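Local coordinates for protein beta-d-glucoside glucohydrolase (Hypocrea jecorina, PDB 3ZZ1) that probably hydrolyses terminal, non-reducing beta-D-glucosyl residues with release of beta-D-glucose, as a secreted family 3 glycosidase of cellulose degradation, at residues L23-K28 / N273-N278; Q143-I148 / A195-V200; S246-L251 / T282-D287; I358-H361 / P366-N369; T445-A450 / D457-G462. All blocks are in the same frame, centred on the assembly; numbering follows the deposited sequence.

In the fold
Contacts 1, 2 and 3 belong to the N-terminal half, whose family 3 domain is of the TIM-barrel clan; contacts 4 and 5 to the C-terminal domain. Contact 2 lies nearest the middle of the chain, where helix 134-150 backs onto the turn between helix 178-194 and strand 199-202. Contacts 1 and 3, centres about 11 Å apart, gather helices 25-32, 244-249, 269-276 and 282-298 through a Lys28-Asp286 salt bridge and Val275 packing on Thr282 and Val285; their segments alternate along the chain. Contacts 4 and 5, centres about 15 Å apart, follow in loops leaving parallel strands 348-352 and 430-437, more than 40 Å (centres) from contacts 1 and 3, so each pair lies in its own domain.

Contact 1 (L23-K28 / N273-N278); sequences LNLQDK and NAVNSN
Leu25 holds its CG opposite the backbone N (chi1 -178°), and Val275 sets CG1 in the same relation to its own backbone (chi1 173°); since both side chains leave the backbone toward the other segment, branch meets branch between the helices. The contact joins a capped helix start to a Schellman-type helix end: the first turn of helix 25-32 faces the last turn of helix 269-276, at the periphery of a protein whose N-terminal domain is of the TIM-barrel clan. A chi2 of 54° turns Leu25 CD1 aside and leaves CD2 as the outermost methyl, extended from CA and 3.8 Å from Val275 CG1; the two side chains pass alongside one another, heading opposite ways. The same methyl, CD2, also lies 3.8 Å from Asn276 OD1, an apolar group brushing an amide oxygen at the solvent-facing side, where Asn276 is exposed. Val275, by contrast, is buried, and its other neighbours, Thr282 and Val285 on helix 282-298, cover it further.

Each helix end is fixed by bonds of its own. Asn24 and Asp27 form a capping box: Asp27 N donates to Asn24 OD1 at 3.0 Å, almost straight, while Asn24 N donates to Asp27 OD2 at 3.0 Å through the anti lone pair of that oxygen. Lys51 forms a salt bridge with the same OD2, so one carboxylate oxygen serves both the cap and a charged partner. At the other end, Ser277 N bonds to Asn273 O at 2.9 Å, and Asn278, with positive phi, ties its N back to Val275 O at 3.1 Å.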
# COMPACT_ATOMS: atom_id res chain seq x y z
N LEU A 23 -23.01 28.87 -10.91
CA LEU A 23 -22.84 28.00 -12.08
C LEU A 23 -24.15 27.59 -12.77
O LEU A 23 -25.20 27.52 -12.13
CB LEU A 23 -22.02 26.76 -11.71
CG LEU A 23 -20.67 26.98 -11.00
CD1 LEU A 23 -20.04 25.65 -10.61
CD2 LEU A 23 -19.70 27.81 -11.85
N ASN A 24 -24.07 27.35 -14.07
CA ASN A 24 -25.17 26.76 -14.83
C ASN A 24 -24.89 25.28 -15.10
O ASN A 24 -23.88 24.75 -14.63
CB ASN A 24 -25.48 27.54 -16.11
CG ASN A 24 -24.35 27.50 -17.13
OD1 ASN A 24 -23.59 26.53 -17.22
ND2 ASN A 24 -24.24 28.56 -17.94
N LEU A 25 -25.77 24.61 -15.84
CA LEU A 25 -25.65 23.17 -16.05
C LEU A 25 -24.38 22.77 -16.81
O LEU A 25 -23.72 21.79 -16.44
CB LEU A 25 -26.90 22.58 -16.72
CG LEU A 25 -26.98 21.06 -16.96
CD1 LEU A 25 -26.74 20.24 -15.69
CD2 LEU A 25 -28.31 20.68 -17.59
N GLN A 26 -24.03 23.53 -17.84
CA GLN A 26 -22.83 23.23 -18.63
C GLN A 26 -21.56 23.34 -17.79
O GLN A 26 -20.67 22.49 -17.87
CB GLN A 26 -22.74 24.09 -19.89
CG GLN A 26 -21.72 23.57 -20.92
CD GLN A 26 -21.85 22.06 -21.22
OE1 GLN A 26 -22.95 21.56 -21.51
NE2 GLN A 26 -20.73 21.35 -21.16
N ASP A 27 -21.50 24.39 -16.97
CA ASP A 27 -20.43 24.54 -15.98
C ASP A 27 -20.29 23.25 -15.18
O ASP A 27 -19.20 22.69 -15.08
CB ASP A 27 -20.75 25.69 -15.02
CG ASP A 27 -20.61 27.05 -15.66
OD1 ASP A 27 -19.67 27.27 -16.45
OD2 ASP A 27 -21.45 27.92 -15.35
N LYS A 28 -21.41 22.79 -14.62
CA LYS A 28 -21.45 21.65 -13.72
C LYS A 28 -21.09 20.34 -14.41
O LYS A 28 -20.37 19.51 -13.85
CB LYS A 28 -22.85 21.54 -13.08
CG LYS A 28 -23.18 22.68 -12.13
CD LYS A 28 -24.68 22.80 -11.91
CE LYS A 28 -25.02 24.06 -11.15
NZ LYS A 28 -26.45 24.09 -10.75
N ASN A 273 -27.88 15.51 -21.46
CA ASN A 273 -29.11 14.90 -21.98
C ASN A 273 -29.93 14.16 -20.92
O ASN A 273 -31.16 14.22 -20.93
CB ASN A 273 -28.80 13.97 -23.16
CG ASN A 273 -28.33 14.73 -24.40
OD1 ASN A 273 -28.51 15.94 -24.50
ND2 ASN A 273 -27.73 14.00 -25.34
N ALA A 274 -29.24 13.46 -20.02
CA ALA A 274 -29.90 12.72 -18.94
C ALA A 274 -30.57 13.64 -17.90
O ALA A 274 -31.60 13.29 -17.33
CB ALA A 274 -28.92 11.76 -18.26
N VAL A 275 -29.97 14.80 -17.66
CA VAL A 275 -30.56 15.81 -16.77
C VAL A 275 -31.77 16.47 -17.43
O VAL A 275 -32.83 16.62 -16.80
CB VAL A 275 -29.50 16.86 -16.33
CG1 VAL A 275 -30.14 17.99 -15.54
CG2 VAL A 275 -28.40 16.20 -15.49
N ASN A 276 -31.63 16.85 -18.70
CA ASN A 276 -32.72 17.47 -19.46
C ASN A 276 -33.92 16.56 -19.69
O ASN A 276 -35.05 17.05 -19.78
CB ASN A 276 -32.21 18.00 -20.80
CG ASN A 276 -31.33 19.22 -20.65
OD1 ASN A 276 -31.40 19.92 -19.64
ND2 ASN A 276 -30.50 19.47 -21.65
N SER A 277 -33.65 15.26 -19.81
CA SER A 277 -34.70 14.26 -19.99
C SER A 277 -35.18 13.71 -18.65
O SER A 277 -35.91 12.72 -18.60
CB SER A 277 -34.21 13.11 -20.88
OG SER A 277 -33.93 13.56 -22.19
N ASN A 278 -34.75 14.36 -17.57
CA ASN A 278 -35.19 14.04 -16.21
C ASN A 278 -34.84 12.62 -15.72
O ASN A 278 -35.53 12.07 -14.86
CB ASN A 278 -36.69 14.32 -16.04
CG ASN A 278 -37.08 15.72 -16.51
OD1 ASN A 278 -37.99 15.87 -17.33
ND2 ASN A 278 -36.39 16.73 -16.00

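Contact 2 (Q143-I148 / A195-V200); sequences QTINGI and ANVASV
Ile145 alone carries the helix side of this buried contact, touching Ala195 with one branch and Val197 mainly with the other. Its CD1 reaches Val197 CG2 at 3.6 Å, and its CG2 lies 3.9 Å from Ala195 CB and 3.7 Å from Ala195 O, so that the isoleucine straddles the bend between the two residues. With chi1 at -76°, CG1 stands opposite the carbonyl carbon and CG2 opposite the backbone N, which spreads the two branches over Val197 and Ala195. The side chains of Ile145 and Val197 meet at a slant, and Val197 supplies CG2, its methyl opposite the backbone N.

Ala195 and Val197 owe their placing to the end of helix 178-194. Asn196, with positive phi, closes a Schellman motif there, and the chain then turns into strand 199-202. Further out, Ile145 also meets Pro112 and Ala155, and Val197 rests on Phe229. Ser199 bonds through its backbone to Ala155 and Ala157 of strand 154-160, whereas Val200 pairs with Tyr232 and Met234 of strand 232-235. A helix laid over the turn that leads from the next helix into a parallel strand is consistent with the alpha/beta layering of a TIM-barrel domain.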
# COMPACT_ATOMS: atom_id res chain seq x y z
N GLN A 143 -1.84 8.16 7.47
CA GLN A 143 -0.57 8.88 7.57
C GLN A 143 -0.14 9.44 6.22
O GLN A 143 0.37 10.56 6.15
CB GLN A 143 0.54 7.99 8.17
CG GLN A 143 0.34 7.60 9.65
CD GLN A 143 0.63 8.73 10.65
OE1 GLN A 143 0.20 8.66 11.80
NE2 GLN A 143 1.36 9.76 10.21
N THR A 144 -0.36 8.67 5.15
CA THR A 144 0.06 9.06 3.80
C THR A 144 -0.78 10.22 3.27
O THR A 144 -0.26 11.13 2.63
CB THR A 144 -0.01 7.86 2.82
OG1 THR A 144 0.74 6.77 3.34
CG2 THR A 144 0.53 8.22 1.44
N ILE A 145 -2.08 10.16 3.55
CA ILE A 145 -3.02 11.18 3.09
C ILE A 145 -2.84 12.48 3.86
O ILE A 145 -2.88 13.55 3.27
CB ILE A 145 -4.48 10.65 3.15
CG1 ILE A 145 -4.71 9.69 1.98
CG2 ILE A 145 -5.50 11.78 3.12
CD1 ILE A 145 -5.81 8.68 2.21
N ASN A 146 -2.61 12.39 5.17
CA ASN A 146 -2.21 13.56 5.96
C ASN A 146 -0.99 14.23 5.32
O ASN A 146 -0.97 15.44 5.10
CB ASN A 146 -1.92 13.17 7.42
CG ASN A 146 -1.55 14.37 8.29
OD1 ASN A 146 -0.38 14.58 8.63
ND2 ASN A 146 -2.56 15.17 8.66
N GLY A 147 0.01 13.41 5.00
CA GLY A 147 1.24 13.89 4.36
C GLY A 147 1.00 14.58 3.03
O GLY A 147 1.40 15.74 2.85
N ILE A 148 0.35 13.88 2.10
CA ILE A 148 0.04 14.43 0.77
C ILE A 148 -0.75 15.74 0.89
O ILE A 148 -0.36 16.76 0.33
CB ILE A 148 -0.74 13.43 -0.13
CG1 ILE A 148 0.10 12.19 -0.43
CG2 ILE A 148 -1.18 14.09 -1.45
CD1 ILE A 148 -0.73 10.98 -0.88
N ALA A 195 -9.08 10.68 7.50
CA ALA A 195 -7.91 11.52 7.25
C ALA A 195 -8.27 12.67 6.31
O ALA A 195 -7.39 13.41 5.88
CB ALA A 195 -6.77 10.67 6.66
N ASN A 196 -9.56 12.80 6.02
CA ASN A 196 -10.10 13.81 5.10
C ASN A 196 -9.63 13.65 3.66
O ASN A 196 -9.40 14.64 2.97
CB ASN A 196 -9.81 15.24 5.60
CG ASN A 196 -10.51 15.57 6.90
OD1 ASN A 196 -11.63 15.11 7.16
ND2 ASN A 196 -9.86 16.37 7.73
N VAL A 197 -9.51 12.41 3.19
CA VAL A 197 -9.14 12.17 1.80
C VAL A 197 -10.12 12.94 0.93
O VAL A 197 -11.31 13.03 1.24
CB VAL A 197 -9.07 10.65 1.43
CG1 VAL A 197 -10.47 10.03 1.29
CG2 VAL A 197 -8.24 10.43 0.17
N ALA A 198 -9.60 13.54 -0.14
CA ALA A 198 -10.39 14.40 -1.01
C ALA A 198 -11.29 13.57 -1.91
O ALA A 198 -12.46 13.91 -2.12
CB ALA A 198 -9.46 15.25 -1.87
N SER A 199 -10.74 12.47 -2.40
CA SER A 199 -11.42 11.64 -3.38
C SER A 199 -11.20 10.15 -3.15
O SER A 199 -10.26 9.74 -2.45
CB SER A 199 -10.95 12.02 -4.79
OG SER A 199 -11.69 11.32 -5.78
N VAL A 200 -12.07 9.35 -3.75
CA VAL A 200 -12.01 7.91 -3.72
C VAL A 200 -12.24 7.47 -5.16
O VAL A 200 -13.08 8.04 -5.85
CB VAL A 200 -13.10 7.32 -2.79
CG1 VAL A 200 -13.22 5.82 -2.95
CG2 VAL A 200 -12.81 7.68 -1.32

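Contact 3 (S246-L251 / T282-D287); sequences SANSGL and TSRVDD
Arg284 reaches from the first turn of helix 282-298 to the Schellman motif that ends helix 244-249, within the family 3 N-terminal domain of the TIM-barrel clan. Its chain starts out opposite the backbone N (chi1 -173°) and then bends at the next two torsions, bringing the guanidinium alongside two backbone carbonyls. NH1 donates to both. Ala247 O, 2.8 Å from NH1, lies in the guanidinium plane and receives its hydrogen in the carbonyl plane; Leu251 O, 2.9 Å from NH1, is met from above its carbonyl plane with a more bent bond of 141°. Ala247 O also takes a weak bond from Gly250 N.

NH2 serves acids instead: it forms a salt bridge with Asp252 OD1, and a second with Asp287 OD2 at 2.9 Å, which uses the anti lone pair and is shared with Arg291. With a leucine in place of Arg284, Ala247 O and Leu251 O would probably lose their common donor, and the carboxylates of Asp252 and Asp287 the cation between them.

Gly250 has backbone angles, with positive phi, that would jam a CB against the preceding carbonyl O. Beside the guanidinium, Gly250 CA lies 3.5 Å from Arg284 NH1.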
# COMPACT_ATOMS: atom_id res chain seq x y z
N SER A 246 -25.05 5.09 -12.83
CA SER A 246 -23.81 5.49 -12.18
C SER A 246 -24.02 6.81 -11.43
O SER A 246 -23.76 6.90 -10.22
CB SER A 246 -22.65 5.57 -13.18
OG SER A 246 -22.82 6.64 -14.10
N ALA A 247 -24.53 7.81 -12.15
CA ALA A 247 -24.88 9.10 -11.56
C ALA A 247 -25.76 8.96 -10.30
O ALA A 247 -25.42 9.49 -9.24
CB ALA A 247 -25.57 10.00 -12.60
N ASN A 248 -26.87 8.23 -10.43
CA ASN A 248 -27.83 8.09 -9.32
C ASN A 248 -27.35 7.21 -8.16
O ASN A 248 -27.88 7.29 -7.05
CB ASN A 248 -29.20 7.64 -9.83
CG ASN A 248 -29.85 8.66 -10.76
OD1 ASN A 248 -30.59 8.29 -11.68
ND2 ASN A 248 -29.57 9.93 -10.53
N SER A 249 -26.36 6.37 -8.42
CA SER A 249 -25.80 5.51 -7.37
C SER A 249 -24.81 6.26 -6.46
O SER A 249 -24.50 5.79 -5.37
CB SER A 249 -25.13 4.28 -7.98
OG SER A 249 -26.10 3.41 -8.52
N GLY A 250 -24.32 7.41 -6.92
CA GLY A 250 -23.37 8.20 -6.15
C GLY A 250 -22.03 8.47 -6.81
O GLY A 250 -21.12 8.98 -6.16
N LEU A 251 -21.89 8.13 -8.09
CA LEU A 251 -20.71 8.51 -8.86
C LEU A 251 -20.67 10.03 -9.07
O LEU A 251 -21.70 10.65 -9.35
CB LEU A 251 -20.66 7.79 -10.21
CG LEU A 251 -19.41 8.05 -11.08
CD1 LEU A 251 -18.14 7.64 -10.34
CD2 LEU A 251 -19.53 7.32 -12.39
N THR A 282 -31.26 17.19 -11.10
CA THR A 282 -30.26 18.24 -10.99
C THR A 282 -29.59 18.23 -9.61
O THR A 282 -28.40 18.52 -9.49
CB THR A 282 -30.86 19.63 -11.23
OG1 THR A 282 -32.07 19.75 -10.46
CG2 THR A 282 -31.18 19.82 -12.70
N SER A 283 -30.36 17.88 -8.58
CA SER A 283 -29.85 17.78 -7.21
C SER A 283 -28.65 16.83 -7.11
O SER A 283 -27.70 17.10 -6.38
CB SER A 283 -30.95 17.33 -6.25
OG SER A 283 -31.41 16.03 -6.59
N ARG A 284 -28.72 15.72 -7.85
CA ARG A 284 -27.62 14.75 -7.88
C ARG A 284 -26.35 15.36 -8.48
O ARG A 284 -25.27 15.20 -7.90
CB ARG A 284 -28.04 13.49 -8.64
CG ARG A 284 -27.03 12.33 -8.59
CD ARG A 284 -26.75 11.81 -7.17
NE ARG A 284 -25.63 12.50 -6.54
CZ ARG A 284 -24.34 12.23 -6.77
NH1 ARG A 284 -24.00 11.28 -7.62
NH2 ARG A 284 -23.40 12.92 -6.14
N VAL A 285 -26.48 16.05 -9.61
CA VAL A 285 -25.36 16.74 -10.25
C VAL A 285 -24.84 17.88 -9.37
O VAL A 285 -23.63 18.08 -9.26
CB VAL A 285 -25.74 17.25 -11.68
CG1 VAL A 285 -24.67 18.18 -12.24
CG2 VAL A 285 -25.97 16.07 -12.62
N ASP A 286 -25.76 18.61 -8.74
CA ASP A 286 -25.39 19.63 -7.77
C ASP A 286 -24.55 19.05 -6.62
O ASP A 286 -23.61 19.70 -6.15
CB ASP A 286 -26.63 20.34 -7.23
CG ASP A 286 -27.11 21.48 -8.12
OD1 ASP A 286 -26.47 21.76 -9.17
OD2 ASP A 286 -28.12 22.11 -7.77
N ASP A 287 -24.89 17.84 -6.19
CA ASP A 287 -24.12 17.14 -5.16
C ASP A 287 -22.72 16.73 -5.64
O ASP A 287 -21.76 16.83 -4.88
CB ASP A 287 -24.86 15.92 -4.62
CG ASP A 287 -24.15 15.28 -3.42
OD1 ASP A 287 -24.09 15.91 -2.34
OD2 ASP A 287 -23.63 14.15 -3.57

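Contact 4 (I358-H361 / P366-N369); sequences IGNH and PSCN
Cys368 presses its side chain against the backbone of Asn360 and His361, and this is the close, buried half of the contact. Its CB sits 3.5 Å from Asn360 O, and its SG is 3.8 Å from His361 CA. CB leaves toward the other segment, and chi1 of -153° sets SG roughly opposite the backbone N, near His361 CA. The sulfur meets the histidine ring only obliquely and from afar, 5.3 Å from SG to the centroid of the His361 ring. The SG is also spoken for by the disulfide to Cys373, which ties segment 366-369 to a point five residues on in the same loop.

The outer half is looser and polar. Asn360 ND2 and Ser367 OG are 3.1 Å apart, but the angle is too poor for a hydrogen bond. Both side chains bond to residues between the segments: Ser367 OG with Ser365 OG, and Asn360 by OD1, not ND2, to Arg363 NH2. Ser367 lies at the exposed surface, while His361 is buried, its ring meeting that of Tyr389.

Both segments belong to the long loop between strand 348-352 and helix 395-404; the strand lies between parallel strands 430-437 and 409-413 in the six-stranded sheet of the C-terminal domain.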
# COMPACT_ATOMS: atom_id res chain seq x y z
N ILE A 358 22.30 -2.98 -13.36
CA ILE A 358 21.39 -2.14 -14.14
C ILE A 358 20.89 -2.89 -15.38
O ILE A 358 21.69 -3.44 -16.14
CB ILE A 358 22.07 -0.80 -14.57
CG1 ILE A 358 22.42 0.07 -13.35
CG2 ILE A 358 21.22 -0.04 -15.58
CD1 ILE A 358 21.22 0.64 -12.60
N GLY A 359 19.58 -2.91 -15.57
CA GLY A 359 18.96 -3.49 -16.75
C GLY A 359 17.93 -2.55 -17.35
O GLY A 359 17.92 -1.36 -17.03
N ASN A 360 17.06 -3.09 -18.20
CA ASN A 360 16.04 -2.29 -18.89
C ASN A 360 14.98 -1.72 -17.94
O ASN A 360 14.34 -0.72 -18.25
CB ASN A 360 15.39 -3.10 -20.01
CG ASN A 360 16.28 -3.24 -21.24
OD1 ASN A 360 17.12 -2.39 -21.53
ND2 ASN A 360 16.09 -4.33 -21.97
N HIS A 361 14.80 -2.38 -16.80
CA HIS A 361 13.88 -1.90 -15.76
C HIS A 361 14.37 -0.58 -15.15
O HIS A 361 13.61 0.39 -15.07
CB HIS A 361 13.71 -2.96 -14.68
CG HIS A 361 12.78 -2.55 -13.58
ND1 HIS A 361 13.22 -2.02 -12.39
CD2 HIS A 361 11.43 -2.58 -13.50
CE1 HIS A 361 12.18 -1.74 -11.62
NE2 HIS A 361 11.08 -2.07 -12.28
N PRO A 366 12.59 1.55 -23.71
CA PRO A 366 11.46 1.32 -24.62
C PRO A 366 10.90 -0.11 -24.54
O PRO A 366 9.76 -0.35 -24.93
CB PRO A 366 12.06 1.56 -26.00
CG PRO A 366 13.17 2.53 -25.76
CD PRO A 366 13.73 2.18 -24.41
N SER A 367 11.71 -1.05 -24.04
CA SER A 367 11.24 -2.42 -23.84
C SER A 367 10.54 -2.59 -22.49
O SER A 367 10.05 -3.68 -22.18
CB SER A 367 12.40 -3.41 -23.97
OG SER A 367 13.30 -3.31 -22.89
N CYS A 368 10.48 -1.52 -21.71
CA CYS A 368 9.98 -1.59 -20.35
C CYS A 368 9.04 -0.42 -20.00
O CYS A 368 9.19 0.21 -18.95
CB CYS A 368 11.15 -1.66 -19.36
SG CYS A 368 10.78 -2.49 -17.79
N ASN A 369 8.08 -0.14 -20.89
CA ASN A 369 7.05 0.86 -20.61
C ASN A 369 6.17 0.43 -19.43
O ASN A 369 5.85 -0.76 -19.28
CB ASN A 369 6.19 1.14 -21.85
CG ASN A 369 6.91 1.98 -22.90
OD1 ASN A 369 6.50 2.03 -24.07
ND2 ASN A 369 7.99 2.65 -22.50

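Contact 5 (T445-A450 / D457-G462); sequences TVEGNA and DPWHNG
The indole of Trp459 reaches from the type I' turn it opens, Trp459-Gly462, to a second one, Val446-Asn449, and gives up more surface to the contact than any other residue here. The amide of Asn449, nearly parallel to the indole at 16° between planes, overhangs the rim beside CZ2, with ND2 about 3.1 Å above the plane and not over the ring centre; Trp459 CZ2 is 3.2 Å from Asn449 ND2. That same ND2 donates a weak bond to Val446 O, which, with the bond from Asn454 N to OD1, limits the amide's rotation. Val446 CG1 comes in at the ring edge, in its plane, 3.8 Å from Trp459 CZ3.

Glu447, the next most covered, runs its extended chain slantwise past the benzene end of the indole, OE1 being 3.6 Å from Trp459 CE3. A water receives a bond from His460 N at 2.7 Å and donates to Glu447 OE1 at 2.6 Å. A second water accepts from Trp459 NE1 at 2.8 Å and joins it to Asn449 OD1.

Replacing Trp459 by alanine is likely to leave Val446 CG1 and the Asn449 amide without the indole beside them and the second water without its N-H donor.

His460 NE2 bonds to Asp374 O, and Trp382 also packs on the indole. Through its backbone Trp459 pairs with Thr436 of strand 430-437, and the turn it opens leads directly into helix 462-472.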
# COMPACT_ATOMS: atom_id res chain seq x y z
N THR A 445 1.25 -8.46 -19.92
CA THR A 445 1.77 -9.80 -19.68
C THR A 445 3.29 -9.76 -19.82
O THR A 445 3.82 -9.47 -20.90
CB THR A 445 1.13 -10.83 -20.64
OG1 THR A 445 -0.28 -10.90 -20.39
CG2 THR A 445 1.72 -12.22 -20.46
N VAL A 446 3.98 -10.06 -18.72
CA VAL A 446 5.44 -10.01 -18.67
C VAL A 446 5.96 -11.40 -18.36
O VAL A 446 5.66 -11.95 -17.30
CB VAL A 446 5.94 -9.01 -17.60
CG1 VAL A 446 7.45 -9.04 -17.48
CG2 VAL A 446 5.46 -7.60 -17.90
N GLU A 447 6.75 -11.95 -19.29
CA GLU A 447 7.29 -13.31 -19.18
C GLU A 447 6.20 -14.33 -18.84
O GLU A 447 6.38 -15.17 -17.96
CB GLU A 447 8.46 -13.36 -18.19
CG GLU A 447 9.69 -12.60 -18.66
CD GLU A 447 10.86 -12.68 -17.69
OE1 GLU A 447 11.07 -13.75 -17.08
OE2 GLU A 447 11.57 -11.66 -17.55
N GLY A 448 5.07 -14.23 -19.53
CA GLY A 448 3.96 -15.16 -19.33
C GLY A 448 3.10 -14.92 -18.10
O GLY A 448 2.22 -15.72 -17.80
N ASN A 449 3.36 -13.83 -17.38
CA ASN A 449 2.55 -13.44 -16.22
C ASN A 449 1.58 -12.30 -16.57
O ASN A 449 2.00 -11.17 -16.83
CB ASN A 449 3.45 -13.04 -15.04
CG ASN A 449 4.21 -14.23 -14.46
OD1 ASN A 449 3.70 -14.97 -13.62
ND2 ASN A 449 5.45 -14.41 -14.92
N ALA A 450 0.29 -12.61 -16.55
CA ALA A 450 -0.75 -11.70 -17.05
C ALA A 450 -1.05 -10.49 -16.15
O ALA A 450 -1.97 -9.72 -16.43
CB ALA A 450 -2.03 -12.47 -17.37
N ASP A 457 7.23 -18.92 -7.22
CA ASP A 457 8.64 -19.23 -7.42
C ASP A 457 9.43 -17.99 -7.85
O ASP A 457 8.86 -17.07 -8.45
CB ASP A 457 8.81 -20.34 -8.48
CG ASP A 457 8.21 -21.67 -8.03
OD1 ASP A 457 8.18 -21.93 -6.82
OD2 ASP A 457 7.78 -22.45 -8.90
N PRO A 458 10.75 -17.97 -7.56
CA PRO A 458 11.59 -16.90 -8.09
C PRO A 458 11.57 -16.94 -9.61
O PRO A 458 11.52 -18.02 -10.20
CB PRO A 458 12.98 -17.26 -7.57
CG PRO A 458 12.74 -18.09 -6.38
CD PRO A 458 11.51 -18.88 -6.69
N TRP A 459 11.59 -15.76 -10.23
CA TRP A 459 11.70 -15.63 -11.68
C TRP A 459 13.11 -16.00 -12.14
O TRP A 459 14.02 -16.17 -11.31
CB TRP A 459 11.40 -14.20 -12.10
CG TRP A 459 9.94 -13.82 -12.10
CD1 TRP A 459 8.98 -14.23 -11.22
CD2 TRP A 459 9.29 -12.92 -13.01
NE1 TRP A 459 7.77 -13.66 -11.53
CE2 TRP A 459 7.92 -12.85 -12.62
CE3 TRP A 459 9.72 -12.18 -14.12
CZ2 TRP A 459 6.99 -12.06 -13.31
CZ3 TRP A 459 8.79 -11.40 -14.80
CH2 TRP A 459 7.44 -11.35 -14.39
N HIS A 460 13.29 -16.13 -13.45
CA HIS A 460 14.61 -16.34 -14.07
C HIS A 460 15.41 -17.48 -13.45
O HIS A 460 16.63 -17.38 -13.30
CB HIS A 460 15.45 -15.06 -13.98
CG HIS A 460 14.75 -13.83 -14.45
ND1 HIS A 460 14.12 -13.75 -15.68
CD2 HIS A 460 14.61 -12.61 -13.87
CE1 HIS A 460 13.61 -12.54 -15.82
NE2 HIS A 460 13.89 -11.83 -14.74
N ASN A 461 14.71 -18.56 -13.08
CA ASN A 461 15.36 -19.77 -12.58
C ASN A 461 16.15 -19.54 -11.29
O ASN A 461 17.17 -20.19 -11.04
CB ASN A 461 16.27 -20.36 -13.67
CG ASN A 461 15.94 -21.81 -13.97
OD1 ASN A 461 14.79 -22.14 -14.30
ND2 ASN A 461 16.94 -22.68 -13.87
N GLY A 462 15.67 -18.60 -10.47
CA GLY A 462 16.32 -18.20 -9.23
C GLY A 462 16.64 -19.34 -8.28
O GLY A 462 17.71 -19.35 -7.66
O HOH W 1 11.26 -15.60 -15.21
O HOH W 2 5.47 -15.22 -11.17